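Local coordinates for protein beta subunit of a putative Aromatic-ring-hydroxylating dioxygenase (Novosphingobium aromaticivorans DSM 12444, PDB 3EBY) that probably serves as the beta subunit of a bacterial aromatic-ring-hydroxylating dioxygenase, an enzyme of the kind that adds dioxygen to aromatic rings, at residues I16-D28 and F87-G99. Numbering follows the deposited sequence.
Sequences IDDFNAAYGLCLD and FNRHLIGRAVITG
The H90 ring has the CA of G24 over one face and D28 OD1 at its edge, while L27 CB approaches obliquely. The edge contact is a hydrogen bond from H90 ND1 to D28 OD1, 2.6 Å long and close to the ring plane. D28 CG stands anti to its own carbonyl carbon (chi1 -65°), which directs the carboxylate at the strand; its OD2 accepts H90 N at 2.7 Å with an N-H...O angle of 173°. Each oxygen is met on its syn side but tilted out of the carboxylate plane, and one donor on each restricts the group's rotation. Water 3 donates to both D28 OD2 and H90 O. R89 NH1, hydrogen-bonded to S110 of the second subunit, makes a long ion pair with D28 OD2, which lies well out of the guanidinium plane. With an alanine in place of this aspartate, H90 N and ND1 would probably lose their acceptor and R89 a nearby negative charge, although H90 NE2 also bonds the C-terminal I163.

At the other end, D17 OD2 lies over one face of the R94 guanidinium, a long ion pair (3.7 Å to R94 NH1) with no N-H aimed at the oxygen; R94 NE is salt-bridged to D18 of the third subunit. D17 OD1 uses its syn lone pair for A95 N (2.9 Å), and water 1 links it to N20 ND2 and G93 O; N20 OD1 is hydrogen-bonded to R146.

The axes of helix 16-28 and strand 87-92 run antiparallel (172°), 7.5 Å apart: the N-terminal helix lies along an outermost strand of the chain's curved mixed sheet, as expected of the NTF2-like alpha+beta fold.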
# COMPACT_ATOMS: atom_id res chain seq x y z
N ILE A 16 8.73 -4.87 12.32
CA ILE A 16 7.66 -3.87 12.37
C ILE A 16 6.77 -3.98 11.13
O ILE A 16 5.54 -3.93 11.24
CB ILE A 16 8.24 -2.44 12.57
CG1 ILE A 16 8.77 -2.30 14.01
CG2 ILE A 16 7.20 -1.38 12.25
CD1 ILE A 16 9.65 -1.11 14.24
N ASP A 17 7.38 -4.13 9.96
CA ASP A 17 6.57 -4.29 8.76
C ASP A 17 5.72 -5.60 8.80
O ASP A 17 4.55 -5.57 8.45
CB ASP A 17 7.43 -4.24 7.50
CG ASP A 17 7.95 -2.82 7.18
OD1 ASP A 17 7.26 -1.83 7.51
OD2 ASP A 17 9.03 -2.73 6.53
N ASP A 18 6.27 -6.69 9.33
CA ASP A 18 5.51 -7.94 9.51
C ASP A 18 4.35 -7.73 10.50
O ASP A 18 3.21 -8.11 10.23
CB ASP A 18 6.42 -9.05 10.07
CG ASP A 18 7.33 -9.66 9.02
OD1 ASP A 18 7.16 -9.44 7.81
OD2 ASP A 18 8.19 -10.48 9.44
N PHE A 19 4.65 -7.06 11.62
CA PHE A 19 3.64 -6.73 12.61
C PHE A 19 2.47 -5.97 11.94
O PHE A 19 1.30 -6.33 12.12
CB PHE A 19 4.25 -5.86 13.73
CG PHE A 19 3.25 -5.44 14.79
CD1 PHE A 19 2.37 -4.40 14.55
CD2 PHE A 19 3.12 -6.17 15.97
CE1 PHE A 19 1.43 -4.04 15.47
CE2 PHE A 19 2.15 -5.82 16.91
CZ PHE A 19 1.29 -4.75 16.65
N ASN A 20 2.79 -4.93 11.16
CA ASN A 20 1.72 -4.12 10.54
C ASN A 20 0.87 -4.93 9.54
O ASN A 20 -0.35 -4.80 9.53
CB ASN A 20 2.29 -2.85 9.88
CG ASN A 20 2.61 -1.76 10.91
OD1 ASN A 20 2.13 -1.81 12.03
ND2 ASN A 20 3.55 -0.86 10.57
N ALA A 21 1.52 -5.78 8.74
CA ALA A 21 0.79 -6.63 7.79
C ALA A 21 -0.23 -7.52 8.52
O ALA A 21 -1.41 -7.57 8.15
CB ALA A 21 1.76 -7.47 6.95
N ALA A 22 0.21 -8.15 9.61
CA ALA A 22 -0.63 -9.05 10.39
C ALA A 22 -1.69 -8.30 11.19
O ALA A 22 -2.78 -8.79 11.34
CB ALA A 22 0.23 -9.87 11.33
N TYR A 23 -1.36 -7.08 11.61
CA TYR A 23 -2.30 -6.22 12.34
C TYR A 23 -3.49 -5.86 11.42
O TYR A 23 -4.67 -5.96 11.80
CB TYR A 23 -1.56 -4.95 12.81
CG TYR A 23 -2.42 -3.91 13.54
CD1 TYR A 23 -3.22 -3.01 12.84
CD2 TYR A 23 -2.41 -3.82 14.93
CE1 TYR A 23 -4.00 -2.08 13.51
CE2 TYR A 23 -3.20 -2.88 15.60
CZ TYR A 23 -4.00 -2.04 14.89
OH TYR A 23 -4.75 -1.08 15.56
N GLY A 24 -3.19 -5.43 10.21
CA GLY A 24 -4.25 -5.11 9.24
C GLY A 24 -5.12 -6.31 8.93
O GLY A 24 -6.34 -6.18 8.83
N LEU A 25 -4.49 -7.48 8.73
CA LEU A 25 -5.26 -8.69 8.34
C LEU A 25 -6.12 -9.20 9.50
O LEU A 25 -7.25 -9.63 9.28
CB LEU A 25 -4.34 -9.80 7.82
CG LEU A 25 -4.04 -9.71 6.30
CD1 LEU A 25 -3.07 -10.81 5.89
CD2 LEU A 25 -5.33 -9.78 5.47
N CYS A 26 -5.60 -9.10 10.73
CA CYS A 26 -6.36 -9.46 11.94
C CYS A 26 -7.69 -8.69 12.01
O CYS A 26 -8.76 -9.30 12.14
CB CYS A 26 -5.46 -9.20 13.18
SG CYS A 26 -6.32 -8.89 14.65
N LEU A 27 -7.64 -7.38 11.78
CA LEU A 27 -8.85 -6.56 11.83
C LEU A 27 -9.77 -6.81 10.62
O LEU A 27 -10.99 -6.97 10.79
CB LEU A 27 -8.51 -5.05 11.94
CG LEU A 27 -7.84 -4.68 13.29
CD1 LEU A 27 -7.28 -3.21 13.30
CD2 LEU A 27 -8.81 -4.93 14.42
N ASP A 28 -9.18 -6.92 9.44
CA ASP A 28 -9.96 -7.09 8.21
C ASP A 28 -10.68 -8.45 8.18
O ASP A 28 -11.79 -8.55 7.66
CB ASP A 28 -9.08 -6.97 7.00
CG ASP A 28 -8.48 -5.57 6.84
OD1 ASP A 28 -8.97 -4.62 7.51
OD2 ASP A 28 -7.53 -5.46 6.06
N PHE A 87 -17.52 -4.57 5.73
CA PHE A 87 -16.28 -5.25 5.42
C PHE A 87 -15.18 -4.21 5.31
O PHE A 87 -15.31 -3.24 4.56
CB PHE A 87 -16.37 -6.02 4.11
CG PHE A 87 -17.37 -7.13 4.14
CD1 PHE A 87 -17.65 -7.82 5.31
CD2 PHE A 87 -18.03 -7.51 2.98
CE1 PHE A 87 -18.59 -8.83 5.33
CE2 PHE A 87 -18.94 -8.56 2.99
CZ PHE A 87 -19.23 -9.20 4.17
N ASN A 88 -14.10 -4.44 6.05
CA ASN A 88 -12.97 -3.52 6.08
C ASN A 88 -11.77 -4.09 5.40
O ASN A 88 -11.53 -5.30 5.43
CB ASN A 88 -12.62 -3.15 7.52
CG ASN A 88 -13.72 -2.39 8.21
OD1 ASN A 88 -14.20 -1.36 7.70
ND2 ASN A 88 -14.27 -2.99 9.27
N ARG A 89 -10.94 -3.18 4.88
CA ARG A 89 -9.73 -3.54 4.20
C ARG A 89 -8.68 -2.48 4.53
O ARG A 89 -8.87 -1.30 4.22
CB ARG A 89 -9.99 -3.53 2.69
CG ARG A 89 -8.84 -3.92 1.85
CD ARG A 89 -8.43 -5.30 2.18
NE ARG A 89 -9.57 -6.21 2.23
CZ ARG A 89 -9.52 -7.39 2.83
NH1 ARG A 89 -8.42 -7.78 3.44
NH2 ARG A 89 -10.56 -8.19 2.80
N HIS A 90 -7.57 -2.89 5.14
CA HIS A 90 -6.43 -1.99 5.42
C HIS A 90 -5.35 -2.16 4.35
O HIS A 90 -4.98 -3.30 3.99
CB HIS A 90 -5.75 -2.35 6.76
CG HIS A 90 -6.49 -1.92 7.99
ND1 HIS A 90 -7.65 -2.54 8.41
CD2 HIS A 90 -6.10 -1.13 9.02
CE1 HIS A 90 -8.03 -2.02 9.57
NE2 HIS A 90 -7.11 -1.14 9.96
N LEU A 91 -4.82 -1.04 3.87
CA LEU A 91 -3.53 -1.03 3.24
C LEU A 91 -2.61 -0.16 4.10
O LEU A 91 -2.91 1.00 4.39
CB LEU A 91 -3.57 -0.53 1.79
CG LEU A 91 -4.30 -1.42 0.74
CD1 LEU A 91 -4.29 -0.66 -0.59
CD2 LEU A 91 -3.62 -2.77 0.53
N ILE A 92 -1.49 -0.74 4.51
CA ILE A 92 -0.54 -0.05 5.36
C ILE A 92 0.80 0.10 4.65
O ILE A 92 1.38 -0.87 4.11
CB ILE A 92 -0.37 -0.81 6.73
CG1 ILE A 92 -1.76 -1.05 7.36
CG2 ILE A 92 0.55 -0.04 7.68
CD1 ILE A 92 -1.77 -2.01 8.59
N GLY A 93 1.30 1.32 4.63
CA GLY A 93 2.59 1.59 4.04
C GLY A 93 3.75 1.00 4.81
O GLY A 93 3.62 0.62 6.00
N ARG A 94 4.92 0.95 4.17
CA ARG A 94 6.15 0.55 4.84
C ARG A 94 6.46 1.54 5.98
O ARG A 94 6.28 2.73 5.84
CB ARG A 94 7.29 0.48 3.83
CG ARG A 94 8.64 0.05 4.40
CD ARG A 94 9.64 -0.01 3.27
NE ARG A 94 10.98 -0.40 3.70
CZ ARG A 94 11.48 -1.62 3.59
NH1 ARG A 94 10.70 -2.63 3.23
NH2 ARG A 94 12.74 -1.86 3.94
N ALA A 95 6.95 1.01 7.09
CA ALA A 95 7.23 1.83 8.29
C ALA A 95 8.53 2.61 8.15
O ALA A 95 9.54 2.08 7.65
CB ALA A 95 7.28 0.94 9.56
N VAL A 96 8.50 3.85 8.64
CA VAL A 96 9.71 4.66 8.83
C VAL A 96 10.09 4.67 10.30
O VAL A 96 9.32 5.13 11.17
CB VAL A 96 9.50 6.12 8.34
CG1 VAL A 96 10.78 6.94 8.53
CG2 VAL A 96 9.06 6.14 6.85
N ILE A 97 11.22 4.05 10.60
CA ILE A 97 11.73 4.03 11.97
C ILE A 97 12.30 5.41 12.30
O ILE A 97 13.20 5.92 11.59
CB ILE A 97 12.78 2.93 12.15
CG1 ILE A 97 12.12 1.55 12.01
CG2 ILE A 97 13.50 3.06 13.53
CD1 ILE A 97 13.11 0.41 11.93
N THR A 98 11.80 5.99 13.38
CA THR A 98 12.12 7.36 13.77
C THR A 98 13.01 7.47 15.00
O THR A 98 13.46 8.56 15.33
CB THR A 98 10.84 8.17 14.02
OG1 THR A 98 10.06 7.56 15.07
CG2 THR A 98 10.00 8.28 12.74
N GLY A 99 13.26 6.36 15.69
CA GLY A 99 14.17 6.36 16.83
C GLY A 99 14.34 4.98 17.41
O GLY A 99 13.45 4.12 17.33
O HOH W 1 4.48 -1.35 7.69
O HOH W 2 -13.19 -5.21 10.43
O HOH W 3 -4.89 -5.54 5.61
O HOH W 4 -13.76 -6.64 7.91